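Local coordinates for endoglucanase (Clostridium thermocellum, PDB 2C4X), which probably hydrolyses cellulose as part of a multidomain cellulosomal enzyme, this chain being its C-terminal PKD domain and its beta-glucan- and xyloglucan-recognising CBM44 module, at residues D36-D47 / K72-N80; F113-V124 / V142-K153. The protein carries 1 engineered substitution. All coordinates share one frame; numbering follows the deposited sequence.

Interaction 1: residues D36-D47 / K72-N80. Engineered in segment 36-47: V45 (natural residue Ala). With CA (calcium ion), chain B.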
# COMPACT_ATOMS: atom_id res chain seq x y z
N ASP A 36 -33.11 15.46 -10.81
CA ASP A 36 -33.80 16.69 -10.46
C ASP A 36 -35.24 16.32 -10.11
O ASP A 36 -35.95 15.72 -10.92
CB ASP A 36 -33.76 17.72 -11.58
CG ASP A 36 -34.16 19.09 -11.10
OD1 ASP A 36 -33.81 19.44 -9.95
OD2 ASP A 36 -34.82 19.83 -11.85
N GLU A 37 -35.65 16.67 -8.90
CA GLU A 37 -36.96 16.29 -8.39
C GLU A 37 -38.12 17.06 -9.03
O GLU A 37 -39.23 16.52 -9.13
CB GLU A 37 -37.00 16.42 -6.86
CG GLU A 37 -35.82 15.73 -6.15
CD GLU A 37 -35.90 14.21 -6.19
OE1 GLU A 37 -36.95 13.64 -6.56
OE2 GLU A 37 -34.89 13.56 -5.83
N ASP A 38 -37.87 18.30 -9.45
CA ASP A 38 -38.93 19.15 -9.98
C ASP A 38 -38.67 19.61 -11.42
O ASP A 38 -39.28 20.57 -11.90
CB ASP A 38 -39.18 20.36 -9.05
CG ASP A 38 -37.96 21.28 -8.96
OD1 ASP A 38 -36.88 20.91 -9.45
OD2 ASP A 38 -38.07 22.39 -8.38
N GLY A 39 -37.78 18.90 -12.11
CA GLY A 39 -37.43 19.24 -13.48
C GLY A 39 -36.61 18.13 -14.08
O GLY A 39 -36.87 16.95 -13.80
N THR A 40 -35.63 18.49 -14.90
CA THR A 40 -34.73 17.52 -15.51
C THR A 40 -33.28 18.00 -15.40
O THR A 40 -33.03 19.19 -15.25
CB THR A 40 -35.08 17.27 -17.01
OG1 THR A 40 -35.06 18.51 -17.72
CG2 THR A 40 -36.48 16.65 -17.15
N ILE A 41 -32.34 17.07 -15.47
CA ILE A 41 -30.93 17.44 -15.49
C ILE A 41 -30.54 17.80 -16.91
O ILE A 41 -30.80 17.02 -17.84
CB ILE A 41 -30.03 16.30 -14.94
CG1 ILE A 41 -30.28 16.11 -13.44
CG2 ILE A 41 -28.53 16.60 -15.23
CD1 ILE A 41 -29.76 14.80 -12.90
N ALA A 42 -29.95 18.98 -17.09
CA ALA A 42 -29.51 19.44 -18.40
C ALA A 42 -28.12 18.90 -18.76
O ALA A 42 -27.88 18.49 -19.90
CB ALA A 42 -29.53 20.96 -18.48
N TYR A 43 -27.20 18.90 -17.80
CA TYR A 43 -25.87 18.39 -18.07
C TYR A 43 -25.08 17.99 -16.82
O TYR A 43 -25.46 18.29 -15.68
CB TYR A 43 -25.07 19.34 -18.99
CG TYR A 43 -25.03 20.78 -18.54
CD1 TYR A 43 -24.07 21.21 -17.63
CD2 TYR A 43 -25.95 21.71 -19.03
CE1 TYR A 43 -24.03 22.54 -17.20
CE2 TYR A 43 -25.93 23.03 -18.61
CZ TYR A 43 -24.95 23.44 -17.70
OH TYR A 43 -24.89 24.75 -17.26
N TYR A 44 -24.01 17.25 -17.08
CA TYR A 44 -23.12 16.70 -16.07
C TYR A 44 -21.74 17.24 -16.40
O TYR A 44 -21.28 17.07 -17.54
CB TYR A 44 -23.09 15.17 -16.17
CG TYR A 44 -24.45 14.51 -16.02
CD1 TYR A 44 -25.34 14.46 -17.09
CD2 TYR A 44 -24.84 13.95 -14.80
CE1 TYR A 44 -26.58 13.88 -16.96
CE2 TYR A 44 -26.07 13.36 -14.65
CZ TYR A 44 -26.94 13.33 -15.74
OH TYR A 44 -28.18 12.74 -15.62
N VAL A 45 -21.10 17.88 -15.43
CA VAL A 45 -19.76 18.44 -15.62
C VAL A 45 -18.81 17.72 -14.65
O VAL A 45 -19.09 17.65 -13.45
CB VAL A 45 -19.74 19.97 -15.39
CG1 VAL A 45 -18.31 20.53 -15.52
CG2 VAL A 45 -20.68 20.68 -16.37
N TRP A 46 -17.71 17.19 -15.18
CA TRP A 46 -16.76 16.38 -14.42
C TRP A 46 -15.40 17.05 -14.35
O TRP A 46 -14.90 17.55 -15.36
CB TRP A 46 -16.57 15.03 -15.10
CG TRP A 46 -17.81 14.20 -15.24
CD1 TRP A 46 -18.69 14.21 -16.29
CD2 TRP A 46 -18.29 13.22 -14.32
NE1 TRP A 46 -19.70 13.30 -16.06
CE2 TRP A 46 -19.49 12.69 -14.86
CE3 TRP A 46 -17.84 12.77 -13.07
CZ2 TRP A 46 -20.22 11.69 -14.21
CZ3 TRP A 46 -18.57 11.78 -12.42
CH2 TRP A 46 -19.76 11.26 -12.99
N ASP A 47 -14.80 17.03 -13.16
CA ASP A 47 -13.41 17.43 -12.99
C ASP A 47 -12.72 16.16 -12.48
O ASP A 47 -13.03 15.67 -11.40
CB ASP A 47 -13.28 18.59 -11.99
CG ASP A 47 -11.84 19.05 -11.78
OD1 ASP A 47 -10.91 18.22 -11.81
OD2 ASP A 47 -11.63 20.25 -11.57
N LYS A 72 -9.20 13.63 -6.73
CA LYS A 72 -10.54 14.05 -6.32
C LYS A 72 -11.37 14.31 -7.56
O LYS A 72 -11.03 15.17 -8.37
CB LYS A 72 -10.47 15.32 -5.46
CG LYS A 72 -9.65 15.18 -4.19
CD LYS A 72 -9.38 16.54 -3.52
CE LYS A 72 -10.53 17.01 -2.66
NZ LYS A 72 -10.07 18.05 -1.67
N VAL A 73 -12.45 13.55 -7.72
CA VAL A 73 -13.33 13.68 -8.88
C VAL A 73 -14.57 14.43 -8.41
O VAL A 73 -15.26 13.97 -7.49
CB VAL A 73 -13.70 12.31 -9.50
CG1 VAL A 73 -14.65 12.48 -10.72
CG2 VAL A 73 -12.42 11.56 -9.88
N LYS A 74 -14.80 15.60 -8.99
CA LYS A 74 -15.96 16.42 -8.66
C LYS A 74 -16.97 16.39 -9.80
O LYS A 74 -16.63 16.68 -10.95
CB LYS A 74 -15.55 17.87 -8.36
CG LYS A 74 -16.73 18.78 -8.04
CD LYS A 74 -16.24 20.18 -7.70
CE LYS A 74 -17.33 21.02 -7.07
NZ LYS A 74 -16.90 22.46 -6.96
N LEU A 75 -18.21 16.04 -9.47
CA LEU A 75 -19.30 16.12 -10.42
C LEU A 75 -20.20 17.28 -10.06
O LEU A 75 -20.61 17.41 -8.91
CB LEU A 75 -20.13 14.83 -10.40
CG LEU A 75 -21.52 14.86 -11.07
CD1 LEU A 75 -21.38 14.93 -12.60
CD2 LEU A 75 -22.35 13.64 -10.63
N ILE A 76 -20.51 18.11 -11.06
CA ILE A 76 -21.57 19.09 -10.93
C ILE A 76 -22.71 18.75 -11.90
O ILE A 76 -22.50 18.55 -13.10
CB ILE A 76 -21.05 20.53 -11.17
CG1 ILE A 76 -19.98 20.90 -10.14
CG2 ILE A 76 -22.21 21.55 -11.11
CD1 ILE A 76 -19.19 22.17 -10.49
N VAL A 77 -23.91 18.70 -11.34
CA VAL A 77 -25.12 18.41 -12.08
C VAL A 77 -25.96 19.68 -12.13
O VAL A 77 -26.18 20.33 -11.10
CB VAL A 77 -25.88 17.25 -11.38
CG1 VAL A 77 -27.30 17.14 -11.86
CG2 VAL A 77 -25.16 15.93 -11.58
N THR A 78 -26.42 20.04 -13.33
CA THR A 78 -27.18 21.27 -13.51
C THR A 78 -28.53 20.94 -14.12
O THR A 78 -28.60 20.17 -15.08
CB THR A 78 -26.40 22.28 -14.40
OG1 THR A 78 -25.09 22.45 -13.86
CG2 THR A 78 -27.10 23.64 -14.49
N ASP A 79 -29.59 21.50 -13.54
CA ASP A 79 -30.95 21.25 -14.02
C ASP A 79 -31.37 22.21 -15.15
O ASP A 79 -30.59 23.09 -15.57
CB ASP A 79 -31.96 21.22 -12.86
CG ASP A 79 -32.21 22.58 -12.24
OD1 ASP A 79 -31.92 23.61 -12.87
OD2 ASP A 79 -32.74 22.63 -11.11
N ASN A 80 -32.59 22.01 -15.65
CA ASN A 80 -33.17 22.81 -16.75
C ASN A 80 -33.34 24.31 -16.45
O ASN A 80 -33.53 25.11 -17.37
CB ASN A 80 -34.51 22.21 -17.20
CG ASN A 80 -35.55 22.16 -16.08
OD1 ASN A 80 -35.37 21.47 -15.08
ND2 ASN A 80 -36.64 22.89 -16.25
CA CA B . -34.86 21.67 -10.38
O HOH W 1 -38.82 22.50 -14.21
O HOH W 2 -17.12 19.34 -11.84
O HOH W 3 -35.71 22.44 -12.50

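Interaction 2: residues F113-V124 / V142-K153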
# COMPACT_ATOMS: atom_id res chain seq x y z
N PHE A 113 19.62 -5.25 2.17
CA PHE A 113 19.07 -6.23 3.11
C PHE A 113 19.99 -7.42 3.38
O PHE A 113 20.63 -7.95 2.46
CB PHE A 113 17.68 -6.68 2.68
CG PHE A 113 16.58 -5.71 3.03
CD1 PHE A 113 16.31 -4.61 2.21
CD2 PHE A 113 15.83 -5.88 4.20
CE1 PHE A 113 15.30 -3.70 2.54
CE2 PHE A 113 14.83 -4.97 4.54
CZ PHE A 113 14.56 -3.88 3.71
N THR A 114 20.06 -7.83 4.64
CA THR A 114 20.88 -8.97 5.06
C THR A 114 20.05 -9.89 5.95
O THR A 114 18.93 -9.56 6.31
CB THR A 114 22.15 -8.53 5.84
OG1 THR A 114 21.77 -7.81 7.02
CG2 THR A 114 23.05 -7.63 5.00
N THR A 115 20.60 -11.05 6.31
CA THR A 115 19.89 -11.96 7.20
C THR A 115 20.70 -12.26 8.47
O THR A 115 21.92 -12.16 8.48
CB THR A 115 19.52 -13.27 6.50
OG1 THR A 115 20.70 -13.88 5.99
CG2 THR A 115 18.53 -13.03 5.35
N SER A 116 19.99 -12.61 9.53
CA SER A 116 20.60 -13.16 10.72
C SER A 116 19.58 -14.04 11.44
O SER A 116 18.40 -14.03 11.11
CB SER A 116 21.13 -12.05 11.65
OG SER A 116 20.17 -11.04 11.85
N GLY A 117 20.04 -14.80 12.42
CA GLY A 117 19.13 -15.63 13.18
C GLY A 117 19.83 -16.44 14.22
O GLY A 117 21.04 -16.58 14.20
N THR A 118 19.03 -16.97 15.14
CA THR A 118 19.53 -17.80 16.22
C THR A 118 18.60 -19.02 16.30
O THR A 118 17.37 -18.87 16.30
CB THR A 118 19.63 -17.00 17.55
OG1 THR A 118 20.16 -17.84 18.59
CG2 THR A 118 18.28 -16.44 17.99
N ASN A 119 19.19 -20.21 16.31
CA ASN A 119 18.47 -21.48 16.14
C ASN A 119 17.74 -21.52 14.80
O ASN A 119 16.85 -22.35 14.58
CB ASN A 119 17.51 -21.74 17.30
CG ASN A 119 17.79 -23.05 18.00
OD1 ASN A 119 16.96 -23.54 18.77
ND2 ASN A 119 18.97 -23.61 17.77
N ALA A 120 18.12 -20.60 13.91
CA ALA A 120 17.59 -20.50 12.55
C ALA A 120 18.62 -19.80 11.66
O ALA A 120 19.37 -18.94 12.12
CB ALA A 120 16.27 -19.73 12.53
N THR A 121 18.63 -20.19 10.38
CA THR A 121 19.49 -19.55 9.39
C THR A 121 18.64 -19.11 8.21
O THR A 121 17.80 -19.86 7.70
CB THR A 121 20.61 -20.51 8.91
OG1 THR A 121 21.30 -21.06 10.05
CG2 THR A 121 21.62 -19.77 8.03
N GLY A 122 18.86 -17.87 7.77
CA GLY A 122 18.14 -17.33 6.64
C GLY A 122 19.04 -17.05 5.46
O GLY A 122 20.22 -16.69 5.62
N VAL A 123 18.49 -17.23 4.27
CA VAL A 123 19.12 -16.77 3.05
C VAL A 123 18.10 -15.90 2.32
O VAL A 123 16.89 -16.18 2.37
CB VAL A 123 19.64 -17.94 2.18
CG1 VAL A 123 18.50 -18.78 1.63
CG2 VAL A 123 20.52 -17.43 1.03
N VAL A 124 18.57 -14.84 1.67
CA VAL A 124 17.69 -13.97 0.90
C VAL A 124 18.25 -13.74 -0.50
O VAL A 124 19.45 -13.51 -0.67
CB VAL A 124 17.41 -12.62 1.64
CG1 VAL A 124 18.68 -11.76 1.75
CG2 VAL A 124 16.28 -11.86 0.97
N VAL A 142 14.14 -19.60 5.26
CA VAL A 142 14.59 -19.83 6.63
C VAL A 142 14.58 -21.31 6.96
O VAL A 142 13.59 -22.01 6.73
CB VAL A 142 13.70 -19.07 7.65
CG1 VAL A 142 14.18 -19.33 9.10
CG2 VAL A 142 13.66 -17.58 7.34
N THR A 143 15.71 -21.78 7.50
CA THR A 143 15.82 -23.13 8.03
C THR A 143 15.97 -23.02 9.55
O THR A 143 17.01 -22.59 10.06
CB THR A 143 17.03 -23.87 7.42
OG1 THR A 143 17.00 -23.72 5.99
CG2 THR A 143 17.02 -25.36 7.78
N SER A 144 14.90 -23.38 10.26
CA SER A 144 14.95 -23.32 11.72
C SER A 144 15.27 -24.68 12.31
O SER A 144 14.87 -25.72 11.78
CB SER A 144 13.67 -22.72 12.32
OG SER A 144 12.56 -23.56 12.13
N GLU A 145 16.00 -24.65 13.42
CA GLU A 145 16.43 -25.85 14.10
C GLU A 145 15.63 -26.08 15.38
O GLU A 145 15.88 -27.04 16.12
CB GLU A 145 17.93 -25.76 14.40
CG GLU A 145 18.79 -25.64 13.13
CD GLU A 145 18.73 -26.89 12.27
OE1 GLU A 145 19.04 -28.00 12.78
OE2 GLU A 145 18.38 -26.77 11.07
N GLY A 146 14.64 -25.22 15.61
CA GLY A 146 13.79 -25.30 16.79
C GLY A 146 13.26 -23.94 17.17
O GLY A 146 13.01 -23.10 16.30
N GLU A 147 13.08 -23.72 18.47
CA GLU A 147 12.65 -22.42 18.98
C GLU A 147 13.75 -21.38 18.77
O GLU A 147 14.83 -21.46 19.36
CB GLU A 147 12.24 -22.50 20.45
CG GLU A 147 10.96 -23.30 20.69
CD GLU A 147 10.72 -23.62 22.16
OE1 GLU A 147 11.08 -22.78 23.02
OE2 GLU A 147 10.18 -24.71 22.46
N GLY A 148 13.47 -20.42 17.91
CA GLY A 148 14.43 -19.37 17.64
C GLY A 148 13.80 -18.20 16.91
O GLY A 148 12.58 -18.05 16.85
N THR A 149 14.68 -17.39 16.33
CA THR A 149 14.29 -16.15 15.71
C THR A 149 15.12 -15.99 14.43
O THR A 149 16.28 -16.38 14.40
CB THR A 149 14.55 -14.95 16.67
OG1 THR A 149 14.01 -15.24 17.96
CG2 THR A 149 13.88 -13.74 16.18
N ALA A 150 14.52 -15.43 13.38
CA ALA A 150 15.25 -15.08 12.17
C ALA A 150 14.86 -13.68 11.73
O ALA A 150 13.70 -13.29 11.87
CB ALA A 150 14.97 -16.11 11.05
N GLU A 151 15.83 -12.91 11.23
CA GLU A 151 15.58 -11.54 10.76
C GLU A 151 15.98 -11.36 9.31
O GLU A 151 16.96 -11.94 8.85
CB GLU A 151 16.35 -10.50 11.59
CG GLU A 151 15.99 -10.44 13.05
CD GLU A 151 16.73 -11.49 13.88
OE1 GLU A 151 17.90 -11.80 13.58
OE2 GLU A 151 16.13 -12.00 14.83
N LEU A 152 15.20 -10.55 8.60
CA LEU A 152 15.59 -9.99 7.32
C LEU A 152 15.64 -8.48 7.57
O LEU A 152 14.61 -7.87 7.85
CB LEU A 152 14.55 -10.33 6.24
CG LEU A 152 14.79 -9.73 4.85
CD1 LEU A 152 16.14 -10.18 4.30
CD2 LEU A 152 13.65 -10.08 3.89
N LYS A 153 16.83 -7.89 7.47
CA LYS A 153 17.06 -6.57 8.06
C LYS A 153 17.91 -5.63 7.20
O LYS A 153 18.73 -6.07 6.39
CB LYS A 153 17.69 -6.73 9.46
CG LYS A 153 19.16 -7.18 9.44
CD LYS A 153 19.68 -7.47 10.82
CE LYS A 153 21.15 -7.88 10.77
NZ LYS A 153 21.63 -8.21 12.15
O HOH W 4 17.82 -21.27 4.64
O HOH W 5 19.60 -23.42 10.70

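Interaction 1: residues D36-D47 / K72-N80
With chi1 at -166°, the carboxylate of D36 extends away from its own backbone N, while that of D79, at 71°, is tucked between its backbone N and carbonyl carbon; the two groups thereby meet at one calcium ion. The site closes one end of an antiparallel strand pair in the PKD domain, a beta-sandwich of immunoglobulin-like type. D36 chelates the metal with both oxygens, OD1 at 2.5 Å from the calcium, whereas D79 uses OD2 alone at 2.4 Å, and the two carboxylate planes are turned 52° apart. D38 OD1, N7 OD1, Q8 O and a water complete the shell. Short acidic side chains suit this hard cation, which probably offsets their mutual repulsion. The second oxygen of D79 accepts the backbone N-H groups of Q81 and A83, which helps fix the carboxylate's rotation.

Beyond the loop, strand 41-47 pairs with 72-79, with a classic beta bulge between the I41-D79 and Y43-T78 pairs: T78 O receives A42 N at 2.7 Å and, more weakly, Y43 N. From there the strands run in register, with Y43-T78, V45-I76 and D47-K74 as hydrogen-bonded pairs. The buried face carries Y44, W46, L75 and V77. L75 CD1 sits over the centre of the W46 six-membered ring, 3.7 Å from its centroid, a CH-pi contact; F14 meets the indole edge-to-face. I41 CG1 packs 3.5 Å from V77 CG1. On the reverse face the engineered V45 lies beside I76, and T78 CB covers one face of the Y43 ring near its rim. The asparagine amide of N80 ties strand end to metal loop: its OD1 accepts T40 N at 3.0 Å and also a hydrogen bond from the water that ligates the calcium.

Interaction 2: residues F113-V124 / V142-K153
S116, E151 and K153 form a polar chain across the paired strands. S116 OG, held between its backbone N and carbonyl carbon (chi1 48°), accepts a hydrogen bond from K153 NZ at 3.2 Å and donates one to E151 OE1 at 3.0 Å, reaching the lone pair of that oxygen that points away from OE2. The small hydroxyl can thus serve both long side chains, the lysine stretched out beyond CG and the glutamate bent at chi2. Y184 flanks both of them, and Q234 makes a weak hydrogen bond to E151 OE2.

Between the sheets, A120 CB lies 4.1 Å from A150 CB; within its own sheet A120 CB also touches V142 CG1 at 4.0 Å. G117 forms a close non-hydrogen-bonded pair with A150, CA to CA 4.0 Å, where a CB would be jammed against T149 O and A120 O. Farther along, L152 CD1 meets V124 CG2 at 3.7 Å, the two side chains crossing at about a right angle, and W140 also packs on L152. T115 OG1 spans the layers as well, donating to G122 O from well above the carbonyl plane at 2.9 Å.

Backbone bonds hold this framework. T114, S116 and T118 pair with K153, E151 and T149; past the corner at 118-119, T121 pairs with T143. One water joins T121 OG1 to T143 O; another joins T143 OG1, weakly, to T121 O. The G146 carbonyl at the second corner is held by T237 OG1. Each chain segment leaves one sheet and enters the other, as at the edge of the beta-sandwich typical of many carbohydrate-binding modules.

Overall arrangement
The two contacts belong to different domains of an all-beta chain: interaction 1 lies in the N-terminal PKD domain and interaction 2 in the CBM44 module that follows. Their centres are 60 Å apart on opposite sides of the chain's centre, and their nearest atoms stay about 31 Å from each other. They come in series, interaction 1 closing before interaction 2 opens, and share no sheet. Residues 36-47 and 72-80 supply the two central strands of a four-stranded sheet beside one calcium, whereas 113-124 and 142-153 join the edges of two five-stranded sheets. Each domain has its own antiparallel sheets and its own calcium site, so the two contacts belong to separately built units.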